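Local coordinates for oxysterol-binding protein homolog 1 (Saccharomyces cerevisiae, PDB 5H28), which carries sterols and other lipids between membranes, and uses the ankyrin-repeat domain described here to bind NVJ1 at the nucleus-vacuole junction, at residues P3-K6 and L7-L10; L45-A48 and V49-A52; L130-A133 and Q134-Q137; V199-C202 and R203-L206. All blocks are in the same frame, centred on the assembly; numbering follows the deposited sequence.

Contact 1 of 4, residues P3-K6 and L7-L10; sequences PLLK and LKLL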
loop_
_atom_site.group_PDB
_atom_site.type_symbol
_atom_site.label_atom_id
_atom_site.label_comp_id
_atom_site.label_asym_id
_atom_site.label_seq_id
_atom_site.Cartn_x
_atom_site.Cartn_y
_atom_site.Cartn_z
ATOM N N PRO A 3 1.478 30.368 11.762
ATOM C CA PRO A 3 0.230 30.947 11.255
ATOM C C PRO A 3 0.509 31.859 10.065
ATOM O O PRO A 3 -0.273 31.921 9.118
ATOM C CB PRO A 3 -0.302 31.720 12.459
ATOM C CG PRO A 3 0.174 30.897 13.613
ATOM C CD PRO A 3 1.601 30.592 13.214
ATOM N N LEU A 4 1.632 32.566 10.117
ATOM C CA LEU A 4 2.001 33.463 9.033
ATOM C C LEU A 4 2.303 32.660 7.772
ATOM O O LEU A 4 1.868 33.021 6.680
ATOM C CB LEU A 4 3.213 34.312 9.429
ATOM C CG LEU A 4 3.707 35.328 8.392
ATOM C CD1 LEU A 4 4.409 36.480 9.096
ATOM C CD2 LEU A 4 4.638 34.645 7.401
ATOM N N LEU A 5 3.039 31.565 7.924
ATOM C CA LEU A 5 3.380 30.728 6.779
ATOM C C LEU A 5 2.145 30.085 6.153
ATOM O O LEU A 5 2.060 29.953 4.933
ATOM C CB LEU A 5 4.375 29.641 7.194
ATOM C CG LEU A 5 5.786 30.118 7.540
ATOM C CD1 LEU A 5 6.580 28.968 8.129
ATOM C CD2 LEU A 5 6.472 30.665 6.296
ATOM N N LYS A 6 1.191 29.692 6.990
ATOM C CA LYS A 6 -0.039 29.069 6.513
ATOM C C LYS A 6 -0.878 30.053 5.702
ATOM O O LYS A 6 -1.380 29.715 4.631
ATOM C CB LYS A 6 -0.855 28.546 7.698
ATOM C CG LYS A 6 -2.192 27.938 7.315
ATOM C CD LYS A 6 -2.912 27.396 8.540
ATOM C CE LYS A 6 -4.306 26.906 8.202
ATOM N NZ LYS A 6 -5.193 28.015 7.755
ATOM N N LEU A 7 -1.025 31.269 6.217
ATOM C CA LEU A 7 -1.801 32.299 5.533
ATOM C C LEU A 7 -1.141 32.649 4.200
ATOM O O LEU A 7 -1.820 32.846 3.191
ATOM C CB LEU A 7 -1.897 33.550 6.413
ATOM C CG LEU A 7 -2.788 34.689 5.910
ATOM C CD1 LEU A 7 -4.240 34.230 5.893
ATOM C CD2 LEU A 7 -2.627 35.906 6.816
ATOM N N LYS A 8 0.185 32.725 4.215
ATOM C CA LYS A 8 0.974 33.043 3.029
ATOM C C LYS A 8 0.787 31.975 1.956
ATOM O O LYS A 8 0.573 32.279 0.782
ATOM C CB LYS A 8 2.458 33.129 3.406
ATOM C CG LYS A 8 3.398 33.402 2.245
ATOM C CD LYS A 8 4.853 33.146 2.633
ATOM C CE LYS A 8 5.307 34.031 3.779
ATOM N NZ LYS A 8 5.320 35.468 3.394
ATOM N N LEU A 9 0.872 30.715 2.369
ATOM C CA LEU A 9 0.725 29.609 1.437
ATOM C C LEU A 9 -0.682 29.540 0.859
ATOM O O LEU A 9 -0.856 29.361 -0.351
ATOM C CB LEU A 9 1.078 28.291 2.130
ATOM C CG LEU A 9 0.926 27.023 1.287
ATOM C CD1 LEU A 9 1.759 27.152 0.025
ATOM C CD2 LEU A 9 1.364 25.806 2.098
ATOM N N LEU A 10 -1.689 29.683 1.717
ATOM C CA LEU A 10 -3.069 29.639 1.256
ATOM C C LEU A 10 -3.354 30.761 0.260
ATOM O O LEU A 10 -4.091 30.566 -0.705
ATOM C CB LEU A 10 -4.029 29.736 2.447
ATOM C CG LEU A 10 -4.202 28.441 3.240
ATOM C CD1 LEU A 10 -4.886 28.732 4.569
ATOM C CD2 LEU A 10 -5.010 27.447 2.423
#
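Leu7, Lys8, Leu9 and Leu10 meet Pro3, Leu4, Leu5 and Lys6 through the flat groups of this stretch, which are peptide planes: no aromatic ring lies among the eight residues, and the planes join N-H to carbonyl oxygen rather than face to face. Leu7 N reaches Pro3 O at 3.1 Å, and Leu10 N reaches Lys6 O at 2.9 Å; Lys8 with Leu4 and Leu9 with Leu5 make the same i to i+4 bond between them. The side chains follow the same spacing. Lys6 runs beside Leu10, both pointing the same way, with its chain straight as far as CE. A final bend there (chi4 -65°) turns NZ to the leucine methyl, Lys6 NZ lying 3.3 Å from Leu10 CD1. Leu10 CG folds in close to the carbonyl it bonds, 3.4 Å from Lys6 O. The Lys8 chain passes at a slant across the end of Leu4. Its bend at chi3 (-60°) brings Lys8 CE to 3.7 Å from Leu4 CD2, and a further bend at chi4 turns NZ to Gln28 OE1 on the neighbouring helix 18-28. The aliphatic length of Lys8 thus packs against its own helix and its charged end ties that helix to the next. Leu5 and Leu9 are buried, packing on Val40 of helix 35-42, and Lys6 and Leu10 rest on Tyr47 of helix 44-51. This is the regular i to i+4 packing of an alpha-helix with one face buried (Leu5, Leu9 and Leu10), here helix 2-15 at the N-terminal end of the stacked helices of the ankyrin-repeat domain.

Contact 2 of 4, residues L45-A48 and V49-A52; sequences LHYA and VQVA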
loop_
_atom_site.group_PDB
_atom_site.type_symbol
_atom_site.label_atom_id
_atom_site.label_comp_id
_atom_site.label_asym_id
_atom_site.label_seq_id
_atom_site.Cartn_x
_atom_site.Cartn_y
_atom_site.Cartn_z
ATOM N N LEU A 45 -0.176 19.948 0.315
ATOM C CA LEU A 45 -1.097 19.233 -0.559
ATOM C C LEU A 45 -2.516 19.264 0.013
ATOM O O LEU A 45 -3.486 19.349 -0.742
ATOM C CB LEU A 45 -0.630 17.792 -0.783
ATOM C CG LEU A 45 -1.427 17.003 -1.828
ATOM C CD1 LEU A 45 -1.468 17.771 -3.144
ATOM C CD2 LEU A 45 -0.785 15.635 -2.025
ATOM N N HIS A 46 -2.639 19.202 1.340
ATOM C CA HIS A 46 -3.955 19.273 1.972
ATOM C C HIS A 46 -4.582 20.619 1.631
ATOM O O HIS A 46 -5.735 20.697 1.205
ATOM C CB HIS A 46 -3.849 19.189 3.500
ATOM C CG HIS A 46 -3.656 17.804 4.031
ATOM N ND1 HIS A 46 -2.468 17.114 3.911
ATOM C CD2 HIS A 46 -4.495 16.992 4.717
ATOM C CE1 HIS A 46 -2.585 15.938 4.502
ATOM N NE2 HIS A 46 -3.806 15.839 4.999
ATOM N N TYR A 47 -3.816 21.684 1.834
ATOM C CA TYR A 47 -4.324 23.019 1.566
ATOM C C TYR A 47 -4.622 23.243 0.091
ATOM O O TYR A 47 -5.574 23.938 -0.251
ATOM C CB TYR A 47 -3.341 24.076 2.081
ATOM C CG TYR A 47 -3.176 24.051 3.586
ATOM C CD1 TYR A 47 -4.288 24.003 4.424
ATOM C CD2 TYR A 47 -1.912 24.068 4.171
ATOM C CE1 TYR A 47 -4.147 23.969 5.809
ATOM C CE2 TYR A 47 -1.760 24.034 5.560
ATOM C CZ TYR A 47 -2.883 23.984 6.368
ATOM O OH TYR A 47 -2.748 23.945 7.739
ATOM N N ALA A 48 -3.818 22.650 -0.784
ATOM C CA ALA A 48 -4.041 22.808 -2.214
ATOM C C ALA A 48 -5.340 22.128 -2.615
ATOM O O ALA A 48 -6.095 22.656 -3.427
ATOM C CB ALA A 48 -2.880 22.224 -2.994
ATOM N N VAL A 49 -5.601 20.952 -2.050
ATOM C CA VAL A 49 -6.832 20.234 -2.358
ATOM C C VAL A 49 -8.040 21.072 -1.937
ATOM O O VAL A 49 -9.099 21.011 -2.561
ATOM C CB VAL A 49 -6.874 18.865 -1.635
ATOM C CG1 VAL A 49 -8.277 18.269 -1.698
ATOM C CG2 VAL A 49 -5.878 17.921 -2.275
ATOM N N GLN A 50 -7.875 21.875 -0.895
ATOM C CA GLN A 50 -8.976 22.695 -0.418
ATOM C C GLN A 50 -9.238 23.976 -1.200
ATOM O O GLN A 50 -10.386 24.403 -1.309
ATOM C CB GLN A 50 -8.766 23.061 1.054
ATOM C CG GLN A 50 -8.777 21.875 1.993
ATOM C CD GLN A 50 -8.843 22.291 3.447
ATOM O OE1 GLN A 50 -7.999 23.045 3.931
ATOM N NE2 GLN A 50 -9.852 21.795 4.153
ATOM N N VAL A 51 -8.196 24.583 -1.763
ATOM C CA VAL A 51 -8.392 25.858 -2.449
ATOM C C VAL A 51 -7.852 26.059 -3.862
ATOM O O VAL A 51 -8.309 26.961 -4.569
ATOM C CB VAL A 51 -7.810 27.022 -1.596
ATOM C CG1 VAL A 51 -8.258 26.892 -0.151
ATOM C CG2 VAL A 51 -6.283 27.035 -1.685
ATOM N N ALA A 52 -6.905 25.230 -4.286
ATOM C CA ALA A 52 -6.272 25.415 -5.589
ATOM C C ALA A 52 -6.870 24.712 -6.802
ATOM O O ALA A 52 -7.586 23.723 -6.675
ATOM C CB ALA A 52 -4.788 25.049 -5.476
#
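Val49 N bonds Leu45 O at 3.0 Å in a regular helical turn, but the following donors are shared as the helix ends: Gln50 N goes to His46 O and weakly to Tyr47 O, Val51 N to Tyr47 O and weakly to Ala48 O, and Ala52 N closes the series on Ala48 O at 2.8 Å. Helix 44-51 lies in the predicted first ankyrin repeat, and its Leu-His-Tyr-Ala sequence resembles the LHxA part of the ankyrin consensus. Ala52 is the first residue to leave helical backbone angles. The carbonyls left at this end find side-chain donors across the stack: Arg98 NH1 bonds both Val49 O and Ala52 O, and Gln96 NE2 bonds Gln50 O. Of the side chains, Tyr47 and Gln50 lie alongside each other and point the same way. The amide oxygen comes to the rim of the ring, close to its plane, with Gln50 OE1 3.9 Å from Tyr47 CD1 and the two planes 37° apart. Both side chains leave their backbones with CG opposite the carbonyl carbon (chi1 -64° in each), which sends them out the same way, one turn apart. His46 takes no part in this pair; its NE2 is bonded to Asn87 O. Elsewhere on the helix, Leu45 and Ala48 pack on helix 54-64, where Ala48 meets Ile57 and Ile60. Val49 looks to Ala93 of helix 89-95. Its own branch also touches the preceding turn, Val49 CG2 lying 3.2 Å from Leu45 O, and at the helix end Ala48 CB meets Ala52 CB at 4.2 Å.

Contact 3 of 4, residues L130-A133 and Q134-Q137; sequences LNIA and QMMQ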
loop_
_atom_site.group_PDB
_atom_site.type_symbol
_atom_site.label_atom_id
_atom_site.label_comp_id
_atom_site.label_asym_id
_atom_site.label_seq_id
_atom_site.Cartn_x
_atom_site.Cartn_y
_atom_site.Cartn_z
ATOM N N LEU A 130 -22.288 10.229 -3.458
ATOM C CA LEU A 130 -22.097 8.801 -3.693
ATOM C C LEU A 130 -21.632 8.438 -5.100
ATOM O O LEU A 130 -21.205 7.306 -5.337
ATOM C CB LEU A 130 -23.367 8.029 -3.329
ATOM C CG LEU A 130 -23.763 8.157 -1.855
ATOM C CD1 LEU A 130 -24.993 7.304 -1.593
ATOM C CD2 LEU A 130 -22.608 7.719 -0.954
ATOM N N ASN A 131 -21.708 9.385 -6.031
ATOM C CA ASN A 131 -21.228 9.131 -7.383
ATOM C C ASN A 131 -19.699 9.101 -7.295
ATOM O O ASN A 131 -19.039 8.306 -7.967
ATOM C CB ASN A 131 -21.690 10.233 -8.344
ATOM C CG ASN A 131 -21.115 10.071 -9.739
ATOM O OD1 ASN A 131 -21.137 8.979 -10.307
ATOM N ND2 ASN A 131 -20.606 11.161 -10.304
ATOM N N ILE A 132 -19.133 9.969 -6.464
ATOM C CA ILE A 132 -17.689 9.984 -6.290
ATOM C C ILE A 132 -17.300 8.703 -5.546
ATOM O O ILE A 132 -16.301 8.064 -5.877
ATOM C CB ILE A 132 -17.226 11.233 -5.491
ATOM C CG1 ILE A 132 -17.468 12.493 -6.326
ATOM C CG2 ILE A 132 -15.740 11.111 -5.136
ATOM C CD1 ILE A 132 -17.098 13.795 -5.624
ATOM N N ALA A 133 -18.105 8.316 -4.559
ATOM C CA ALA A 133 -17.825 7.098 -3.801
ATOM C C ALA A 133 -17.826 5.885 -4.733
ATOM O O ALA A 133 -16.973 5.004 -4.620
ATOM C CB ALA A 133 -18.858 6.911 -2.689
ATOM N N GLN A 134 -18.788 5.836 -5.650
ATOM C CA GLN A 134 -18.870 4.723 -6.588
ATOM C C GLN A 134 -17.614 4.648 -7.451
ATOM O O GLN A 134 -17.073 3.566 -7.685
ATOM C CB GLN A 134 -20.121 4.867 -7.463
ATOM C CG GLN A 134 -20.252 3.807 -8.538
ATOM C CD GLN A 134 -19.587 4.205 -9.838
ATOM O OE1 GLN A 134 -19.372 3.373 -10.718
ATOM N NE2 GLN A 134 -19.269 5.490 -9.976
ATOM N N MET A 135 -17.145 5.803 -7.909
ATOM C CA MET A 135 -15.944 5.868 -8.732
ATOM C C MET A 135 -14.738 5.356 -7.945
ATOM O O MET A 135 -13.881 4.655 -8.486
ATOM C CB MET A 135 -15.722 7.309 -9.203
ATOM C CG MET A 135 -14.414 7.555 -9.936
ATOM S SD MET A 135 -13.088 8.068 -8.830
ATOM C CE MET A 135 -13.614 9.726 -8.418
ATOM N N MET A 136 -14.674 5.695 -6.662
ATOM C CA MET A 136 -13.566 5.245 -5.826
ATOM C C MET A 136 -13.621 3.736 -5.637
ATOM O O MET A 136 -12.588 3.065 -5.622
ATOM C CB MET A 136 -13.613 5.941 -4.466
ATOM C CG MET A 136 -13.386 7.447 -4.551
ATOM S SD MET A 136 -13.437 8.232 -2.922
ATOM C CE MET A 136 -11.848 7.750 -2.258
ATOM N N GLN A 137 -14.835 3.209 -5.500
ATOM C CA GLN A 137 -15.039 1.778 -5.310
ATOM C C GLN A 137 -14.611 1.009 -6.552
ATOM O O GLN A 137 -13.944 -0.022 -6.455
ATOM C CB GLN A 137 -16.515 1.498 -5.014
ATOM C CG GLN A 137 -16.845 0.030 -4.801
ATOM C CD GLN A 137 -16.194 -0.537 -3.559
ATOM O OE1 GLN A 137 -16.445 -0.074 -2.444
ATOM N NE2 GLN A 137 -15.349 -1.546 -3.742
#
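Gln134 folds back on Asn131: its chain turns sharply at chi2 (-90°), swinging the amide toward the preceding turn. From there Gln134 NE2 makes a weak hydrogen bond to Asn131 O at 3.5 Å, an oxygen that also takes the backbone bond from Met135 N at 3.1 Å. The two side-chain amides lie in nearly parallel but offset planes, 2° apart, with Gln134 NE2 4.0 Å from Asn131 OD1.

On the side facing helix 99-106 the methionines adopt different shapes round Ile132. Met135 is bent at chi2 and chi3, curling its terminal methyl back so that Met135 CE lies 4.1 Å from Ile132 CG2. Met136 stays extended as far as SD and bends at the last torsion; its sulfur passes 4.3 Å from Ile132 CG2, and Met136 CG sits 3.3 Å from Ile132 O. Both methionines reach Val102 of helix 99-106, and Ile132 and Met136 also touch Cys127. Asn129 OD1 accepts a bond from Asn131 N and a weak one from Ile132 N, taking up amide groups of the first turn. The arrangement is the opening of an amphipathic alpha-helix, the long helix 130-156, packed by its apolar face on helix 99-106 of the ankyrin-repeat domain.

Contact 4 of 4, residues V199-C202 and R203-L206; sequences VIMC and RWLL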
loop_
_atom_site.group_PDB
_atom_site.type_symbol
_atom_site.label_atom_id
_atom_site.label_comp_id
_atom_site.label_asym_id
_atom_site.label_seq_id
_atom_site.Cartn_x
_atom_site.Cartn_y
_atom_site.Cartn_z
ATOM N N VAL A 199 10.359 -25.462 -1.404
ATOM C CA VAL A 199 10.528 -25.109 0.006
ATOM C C VAL A 199 11.031 -23.689 0.249
ATOM O O VAL A 199 10.587 -23.027 1.190
ATOM C CB VAL A 199 11.464 -26.109 0.718
ATOM C CG1 VAL A 199 11.519 -25.802 2.209
ATOM C CG2 VAL A 199 10.963 -27.532 0.502
ATOM N N ILE A 200 11.947 -23.212 -0.583
ATOM C CA ILE A 200 12.457 -21.860 -0.413
ATOM C C ILE A 200 11.318 -20.851 -0.532
ATOM O O ILE A 200 11.214 -19.930 0.282
ATOM C CB ILE A 200 13.562 -21.535 -1.446
ATOM C CG1 ILE A 200 14.816 -22.352 -1.122
ATOM C CG2 ILE A 200 13.877 -20.042 -1.438
ATOM C CD1 ILE A 200 15.966 -22.114 -2.072
ATOM N N MET A 201 10.456 -21.022 -1.530
ATOM C CA MET A 201 9.339 -20.099 -1.685
ATOM C C MET A 201 8.393 -20.219 -0.494
ATOM O O MET A 201 7.869 -19.215 -0.012
ATOM C CB MET A 201 8.571 -20.368 -2.981
ATOM C CG MET A 201 7.365 -19.443 -3.184
ATOM S SD MET A 201 7.784 -17.679 -3.237
ATOM C CE MET A 201 8.381 -17.552 -4.912
ATOM N N CYS A 202 8.168 -21.443 -0.022
ATOM C CA CYS A 202 7.292 -21.632 1.131
ATOM C C CYS A 202 7.847 -20.858 2.327
ATOM O O CYS A 202 7.104 -20.158 3.011
ATOM C CB CYS A 202 7.164 -23.116 1.486
ATOM S SG CYS A 202 6.136 -24.075 0.348
ATOM N N ARG A 203 9.152 -20.978 2.570
ATOM C CA ARG A 203 9.789 -20.274 3.682
ATOM C C ARG A 203 9.624 -18.767 3.522
ATOM O O ARG A 203 9.321 -18.064 4.486
ATOM C CB ARG A 203 11.281 -20.618 3.756
ATOM C CG ARG A 203 11.588 -22.050 4.160
ATOM C CD ARG A 203 13.092 -22.308 4.115
ATOM N NE ARG A 203 13.424 -23.708 4.371
ATOM C CZ ARG A 203 13.338 -24.298 5.559
ATOM N NH1 ARG A 203 12.935 -23.610 6.619
ATOM N NH2 ARG A 203 13.643 -25.581 5.685
ATOM N N TRP A 204 9.816 -18.273 2.302
ATOM C CA TRP A 204 9.688 -16.844 2.025
ATOM C C TRP A 204 8.265 -16.373 2.314
ATOM O O TRP A 204 8.052 -15.336 2.936
ATOM C CB TRP A 204 10.031 -16.554 0.559
ATOM C CG TRP A 204 10.195 -15.087 0.254
ATOM C CD1 TRP A 204 11.359 -14.367 0.279
ATOM C CD2 TRP A 204 9.162 -14.163 -0.109
ATOM N NE1 TRP A 204 11.112 -13.056 -0.049
ATOM C CE2 TRP A 204 9.772 -12.901 -0.290
ATOM C CE3 TRP A 204 7.778 -14.278 -0.297
ATOM C CZ2 TRP A 204 9.045 -11.759 -0.650
ATOM C CZ3 TRP A 204 7.055 -13.142 -0.654
ATOM C CH2 TRP A 204 7.692 -11.899 -0.827
ATOM N N LEU A 205 7.284 -17.146 1.860
ATOM C CA LEU A 205 5.891 -16.787 2.076
ATOM C C LEU A 205 5.544 -16.760 3.560
ATOM O O LEU A 205 4.881 -15.834 4.029
ATOM C CB LEU A 205 4.983 -17.764 1.325
ATOM C CG LEU A 205 5.059 -17.660 -0.204
ATOM C CD1 LEU A 205 4.356 -18.849 -0.826
ATOM C CD2 LEU A 205 4.437 -16.343 -0.670
ATOM N N LEU A 206 6.005 -17.765 4.301
ATOM C CA LEU A 206 5.740 -17.833 5.731
ATOM C C LEU A 206 6.335 -16.631 6.451
ATOM O O LEU A 206 5.710 -16.069 7.349
ATOM C CB LEU A 206 6.319 -19.124 6.322
ATOM C CG LEU A 206 5.497 -20.411 6.189
ATOM C CD1 LEU A 206 4.267 -20.324 7.069
ATOM C CD2 LEU A 206 5.101 -20.640 4.756
#
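Arg203 N is satisfied by Val199 O at 2.9 Å, Trp204 N by Ile200 O at 3.0 Å, and Leu205 N by Met201 O at 2.9 Å, the i to i+4 bonds of helix 199-207 in the predicted third ankyrin repeat. Leu206 N appears to continue to Cys202 O, but that oxygen is crowded in the model and the bond is less certain. Ahead of them, Met201 N is taken by Asp198 OD1. The polar side chains find their partners outside this helix. Arg203, extended from CG to NE, runs beside Val199 with Arg203 NE 3.6 Å from Val199 CG1, and delivers NH2 to a salt bridge with Glu245 OE2 on helix 241-256. The buried Trp204 indole gives its NE1 hydrogen to Glu164 OE2, and its ring stacks on His208, whose ND1 bonds Trp204 O; the His208 imidazole is thus gripped by ring and backbone of one residue. Trp204 CG stands opposite its own backbone nitrogen (chi1 -168°), an orientation in which the indole packs on helix 160-167, against Leu163 and Leu167. Met201 makes an oblique Met-aromatic contact, with Met201 SD 5.5 Å from the centre of the six-membered Trp204 ring. The same methionine packs on the next turn, Met201 CG lying 3.9 Å from Leu205 CD1.

From the N terminus the four contacts come in series, none nesting in or crossing another, and each closes no more than successive turns of a single helix. Contacts 1 and 2, centres 13 Å apart, touch directly and join helix 2-15 to helix 44-51 of the predicted first repeat, Lys6 CE lying 3.4 Å from Tyr47 OH and Leu10 CD2 3.8 Å from Tyr47 CB. Contact 3, about 21 Å from contact 2 between centres and not touching it, packs the start of helix 130-156 on helix 99-106. Contact 4, in the predicted third repeat, lies across the chain's centre from the others, about 38 Å from contact 3 centre to centre, and joins helix 199-207 to helices 160-167 and 241-256.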